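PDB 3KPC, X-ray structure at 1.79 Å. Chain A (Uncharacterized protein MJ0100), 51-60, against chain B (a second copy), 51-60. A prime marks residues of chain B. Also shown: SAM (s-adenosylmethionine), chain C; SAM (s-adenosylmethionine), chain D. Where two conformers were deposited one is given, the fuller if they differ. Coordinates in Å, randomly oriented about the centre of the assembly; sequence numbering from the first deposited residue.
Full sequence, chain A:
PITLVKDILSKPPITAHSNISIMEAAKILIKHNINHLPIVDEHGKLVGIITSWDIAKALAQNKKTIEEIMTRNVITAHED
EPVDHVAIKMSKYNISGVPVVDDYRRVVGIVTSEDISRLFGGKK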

# COMPACT_ATOMS: atom_id res chain seq x y z
N THR A 51 -9.47 0.20 -1.76
CA THR A 51 -8.22 0.18 -1.02
C THR A 51 -8.24 1.26 0.05
O THR A 51 -9.15 2.10 0.06
CB THR A 51 -6.99 0.36 -1.94
OG1 THR A 51 -6.93 1.71 -2.42
CG2 THR A 51 -7.02 -0.60 -3.13
N SER A 52 -7.25 1.24 0.94
CA SER A 52 -7.10 2.27 1.97
C SER A 52 -7.06 3.67 1.35
O SER A 52 -7.56 4.63 1.93
CB SER A 52 -5.84 2.03 2.80
OG SER A 52 -5.89 0.78 3.47
N TRP A 53 -6.45 3.77 0.17
CA TRP A 53 -6.34 5.04 -0.55
C TRP A 53 -7.72 5.60 -0.92
O TRP A 53 -7.94 6.81 -0.86
CB TRP A 53 -5.49 4.85 -1.80
CG TRP A 53 -5.04 6.11 -2.46
CD1 TRP A 53 -3.92 6.84 -2.16
CD2 TRP A 53 -5.68 6.78 -3.55
NE1 TRP A 53 -3.83 7.93 -3.00
CE2 TRP A 53 -4.89 7.91 -3.87
CE3 TRP A 53 -6.84 6.53 -4.30
CZ2 TRP A 53 -5.24 8.80 -4.90
CZ3 TRP A 53 -7.18 7.41 -5.33
CH2 TRP A 53 -6.38 8.54 -5.61
N ASP A 54 -8.64 4.71 -1.29
CA ASP A 54 -10.02 5.10 -1.56
C ASP A 54 -10.75 5.59 -0.32
O ASP A 54 -11.57 6.50 -0.41
CB ASP A 54 -10.81 3.95 -2.20
CG ASP A 54 -10.26 3.54 -3.55
OD1 ASP A 54 -9.99 4.43 -4.39
OD2 ASP A 54 -10.10 2.33 -3.78
N ILE A 55 -10.47 4.97 0.83
CA ILE A 55 -11.05 5.42 2.10
C ILE A 55 -10.54 6.83 2.41
O ILE A 55 -11.31 7.70 2.83
CB ILE A 55 -10.74 4.44 3.28
CG1 ILE A 55 -11.18 3.00 2.94
CG2 ILE A 55 -11.38 4.93 4.59
CD1 ILE A 55 -12.68 2.79 2.72
N ALA A 56 -9.24 7.05 2.19
CA ALA A 56 -8.65 8.38 2.34
C ALA A 56 -9.28 9.38 1.37
O ALA A 56 -9.55 10.53 1.75
CB ALA A 56 -7.13 8.33 2.15
N LYS A 57 -9.54 8.95 0.13
CA LYS A 57 -10.19 9.80 -0.88
C LYS A 57 -11.60 10.21 -0.48
O LYS A 57 -12.02 11.35 -0.72
CB LYS A 57 -10.21 9.11 -2.26
CG LYS A 57 -10.60 10.01 -3.44
CD LYS A 57 -10.44 9.27 -4.77
CE LYS A 57 -10.61 10.20 -5.97
NZ LYS A 57 -12.02 10.29 -6.45
N ALA A 58 -12.32 9.29 0.16
CA ALA A 58 -13.68 9.56 0.63
C ALA A 58 -13.68 10.71 1.64
O ALA A 58 -14.55 11.58 1.59
CB ALA A 58 -14.29 8.30 1.24
N LEU A 59 -12.70 10.70 2.54
CA LEU A 59 -12.54 11.77 3.52
C LEU A 59 -12.13 13.08 2.84
O LEU A 59 -12.70 14.13 3.12
CB LEU A 59 -11.52 11.38 4.60
CG LEU A 59 -11.28 12.41 5.71
CD1 LEU A 59 -12.51 12.61 6.60
CD2 LEU A 59 -10.07 12.04 6.55
N ALA A 60 -11.13 12.99 1.96
CA ALA A 60 -10.60 14.17 1.27
C ALA A 60 -11.63 14.89 0.40
O ALA A 60 -11.59 16.12 0.28
CB ALA A 60 -9.38 13.79 0.43
N THR B 51 0.05 6.65 6.98
CA THR B 51 -0.26 5.99 5.72
C THR B 51 -1.77 6.02 5.49
O THR B 51 -2.52 6.39 6.40
CB THR B 51 0.25 4.53 5.67
OG1 THR B 51 -0.52 3.70 6.54
CG2 THR B 51 1.73 4.45 6.05
N SER B 52 -2.20 5.63 4.29
CA SER B 52 -3.63 5.53 3.97
C SER B 52 -4.36 4.63 4.97
O SER B 52 -5.52 4.87 5.31
CB SER B 52 -3.82 4.99 2.55
OG SER B 52 -3.24 5.86 1.59
N TRP B 53 -3.67 3.58 5.43
CA TRP B 53 -4.24 2.64 6.40
C TRP B 53 -4.58 3.34 7.72
O TRP B 53 -5.59 3.02 8.35
CB TRP B 53 -3.25 1.50 6.63
CG TRP B 53 -3.82 0.32 7.36
CD1 TRP B 53 -4.47 -0.74 6.81
CD2 TRP B 53 -3.74 0.06 8.76
NE1 TRP B 53 -4.82 -1.64 7.79
CE2 TRP B 53 -4.38 -1.18 9.00
CE3 TRP B 53 -3.19 0.76 9.85
CZ2 TRP B 53 -4.49 -1.73 10.28
CZ3 TRP B 53 -3.31 0.21 11.13
CH2 TRP B 53 -3.96 -1.03 11.33
N ASP B 54 -3.73 4.28 8.13
CA ASP B 54 -4.00 5.09 9.32
C ASP B 54 -5.21 6.01 9.15
O ASP B 54 -5.95 6.24 10.10
CB ASP B 54 -2.78 5.92 9.72
CG ASP B 54 -1.59 5.07 10.11
OD1 ASP B 54 -1.77 4.11 10.89
OD2 ASP B 54 -0.48 5.36 9.63
N ILE B 55 -5.38 6.55 7.94
CA ILE B 55 -6.56 7.38 7.64
C ILE B 55 -7.82 6.51 7.74
O ILE B 55 -8.82 6.94 8.32
CB ILE B 55 -6.47 8.07 6.25
CG1 ILE B 55 -5.16 8.87 6.10
CG2 ILE B 55 -7.70 8.94 5.97
CD1 ILE B 55 -5.00 10.06 7.06
N ALA B 56 -7.74 5.29 7.21
CA ALA B 56 -8.83 4.32 7.34
C ALA B 56 -9.10 3.97 8.80
O ALA B 56 -10.26 3.86 9.21
CB ALA B 56 -8.54 3.06 6.52
N LYS B 57 -8.03 3.82 9.59
CA LYS B 57 -8.15 3.53 11.03
C LYS B 57 -8.85 4.65 11.79
O LYS B 57 -9.64 4.39 12.71
CB LYS B 57 -6.78 3.23 11.66
CG LYS B 57 -6.81 2.65 13.07
CD LYS B 57 -5.41 2.25 13.54
CE LYS B 57 -5.44 1.46 14.85
NZ LYS B 57 -5.35 2.33 16.06
N ALA B 58 -8.57 5.89 11.40
CA ALA B 58 -9.19 7.06 12.02
C ALA B 58 -10.70 7.02 11.86
O ALA B 58 -11.45 7.31 12.80
CB ALA B 58 -8.62 8.35 11.44
N LEU B 59 -11.15 6.64 10.66
CA LEU B 59 -12.58 6.49 10.38
C LEU B 59 -13.17 5.31 11.16
O LEU B 59 -14.23 5.44 11.78
CB LEU B 59 -12.83 6.32 8.88
CG LEU B 59 -14.30 6.17 8.45
CD1 LEU B 59 -15.10 7.46 8.68
CD2 LEU B 59 -14.40 5.75 6.99
N ALA B 60 -12.48 4.17 11.11
CA ALA B 60 -12.95 2.94 11.77
C ALA B 60 -13.09 3.07 13.28
O ALA B 60 -13.98 2.47 13.88
CB ALA B 60 -12.03 1.77 11.42
N SAM C . 0.10 3.81 -6.57
CA SAM C . -0.87 4.23 -5.51
C SAM C . -1.75 3.04 -5.08
O SAM C . -1.59 1.92 -5.57
OXT SAM C . -2.63 3.18 -4.24
CB SAM C . -1.75 5.40 -6.00
CG SAM C . -2.23 5.24 -7.45
SD SAM C . -3.51 3.95 -7.67
CE SAM C . -4.00 4.33 -9.34
C5' SAM C . -5.02 4.41 -6.74
C4' SAM C . -6.25 3.61 -7.18
O4' SAM C . -5.79 2.27 -7.49
C3' SAM C . -7.33 3.41 -6.10
O3' SAM C . -8.50 4.12 -6.51
C2' SAM C . -7.58 1.90 -6.11
O2' SAM C . -8.98 1.59 -6.08
C1' SAM C . -6.98 1.50 -7.46
N9 SAM C . -6.64 0.06 -7.51
C8 SAM C . -6.01 -0.65 -6.58
N7 SAM C . -5.89 -1.92 -6.99
C5 SAM C . -6.45 -2.00 -8.19
C6 SAM C . -6.64 -3.04 -9.11
N6 SAM C . -6.20 -4.27 -8.86
N1 SAM C . -7.27 -2.78 -10.27
C2 SAM C . -7.71 -1.56 -10.56
N3 SAM C . -7.55 -0.55 -9.70
C4 SAM C . -6.93 -0.75 -8.52
N SAM D . 0.96 -4.58 5.99
CA SAM D . -0.10 -3.52 6.05
C SAM D . 0.50 -2.13 5.77
O SAM D . 1.70 -2.00 5.51
OXT SAM D . -0.19 -1.12 5.81
CB SAM D . -0.81 -3.54 7.42
CG SAM D . 0.14 -3.72 8.60
SD SAM D . 1.18 -2.25 8.96
CE SAM D . 1.85 -2.76 10.53
C5' SAM D . 0.12 -0.84 9.45
C4' SAM D . 0.91 0.28 10.13
O4' SAM D . 2.19 0.34 9.48
C3' SAM D . 0.32 1.68 9.98
O3' SAM D . -0.11 2.13 11.28
C2' SAM D . 1.49 2.52 9.48
O2' SAM D . 1.60 3.78 10.17
C1' SAM D . 2.68 1.62 9.84
N9 SAM D . 3.88 1.94 9.04
C8 SAM D . 3.94 2.15 7.72
N7 SAM D . 5.20 2.41 7.37
C5 SAM D . 5.95 2.37 8.47
C6 SAM D . 7.30 2.55 8.74
N6 SAM D . 8.17 2.84 7.77
N1 SAM D . 7.74 2.43 10.01
C2 SAM D . 6.91 2.14 11.00
N3 SAM D . 5.61 1.96 10.77
C4 SAM D . 5.11 2.07 9.53

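The two copies are related by an exact two-fold axis, so each contact described from chain A recurs with the chains exchanged. Helix 52-60 packs against its mate at 58°, with a closest axial approach of 7.9 Å. No hydrogen bond crosses between the stretches; the contact rests on packing.

Thr51 does not touch the other stretch. It caps the helix: its OG1 accepts a weak bond from Trp53 N at 3.3 Å. Its own backbone N donates to Asp54 OD2 at 3.0 Å. Its CG2 lies 3.6 Å from C8 of the chain C SAM.

Ser52 meets its own symmetry mate, where the helices start close together. Ser52 CB and Ser52′ CB are 3.6 Å apart, and the CA atoms of the same two residues 5.2 Å. Ser52 CB also lies 3.7 Å from Trp53′ N. Ser52 OG is hydrogen-bonded elsewhere in the structure.

Trp53 points away overall, yet its CB touches the other stretch. Its CD1 is 3.9 Å from Ser52′ OG. One ring face is covered by C5' of SAM, and Trp53 CE3 is 3.6 Å from SAM C3'. The residue thus touches both ligand and partner chain.

Asp54 points away from chain B and binds the ribose. SAM O3' donates to Asp54 OD1 at 2.6 Å, and SAM O2' to Asp54 OD2 at 2.7 Å. OD2 therefore accepts from both the ligand and Thr51 N.

Ile55 points toward chain B. Its CG2 lies 3.8 Å from Ala56′ CA and 3.9 Å from Leu59′ CD2. Ala56 receives the reciprocal contact: its CB is 3.9 Å from Ile55′ CG2. Ile55′ CG2 also lies 3.8 Å from Ala56 CA, so the methyl rests against backbone and side chain alike.

Lys57 points away and makes no contact with the other stretch. Leu59 closes the patch, with its CD2 3.9 Å from Ile55′ CG2.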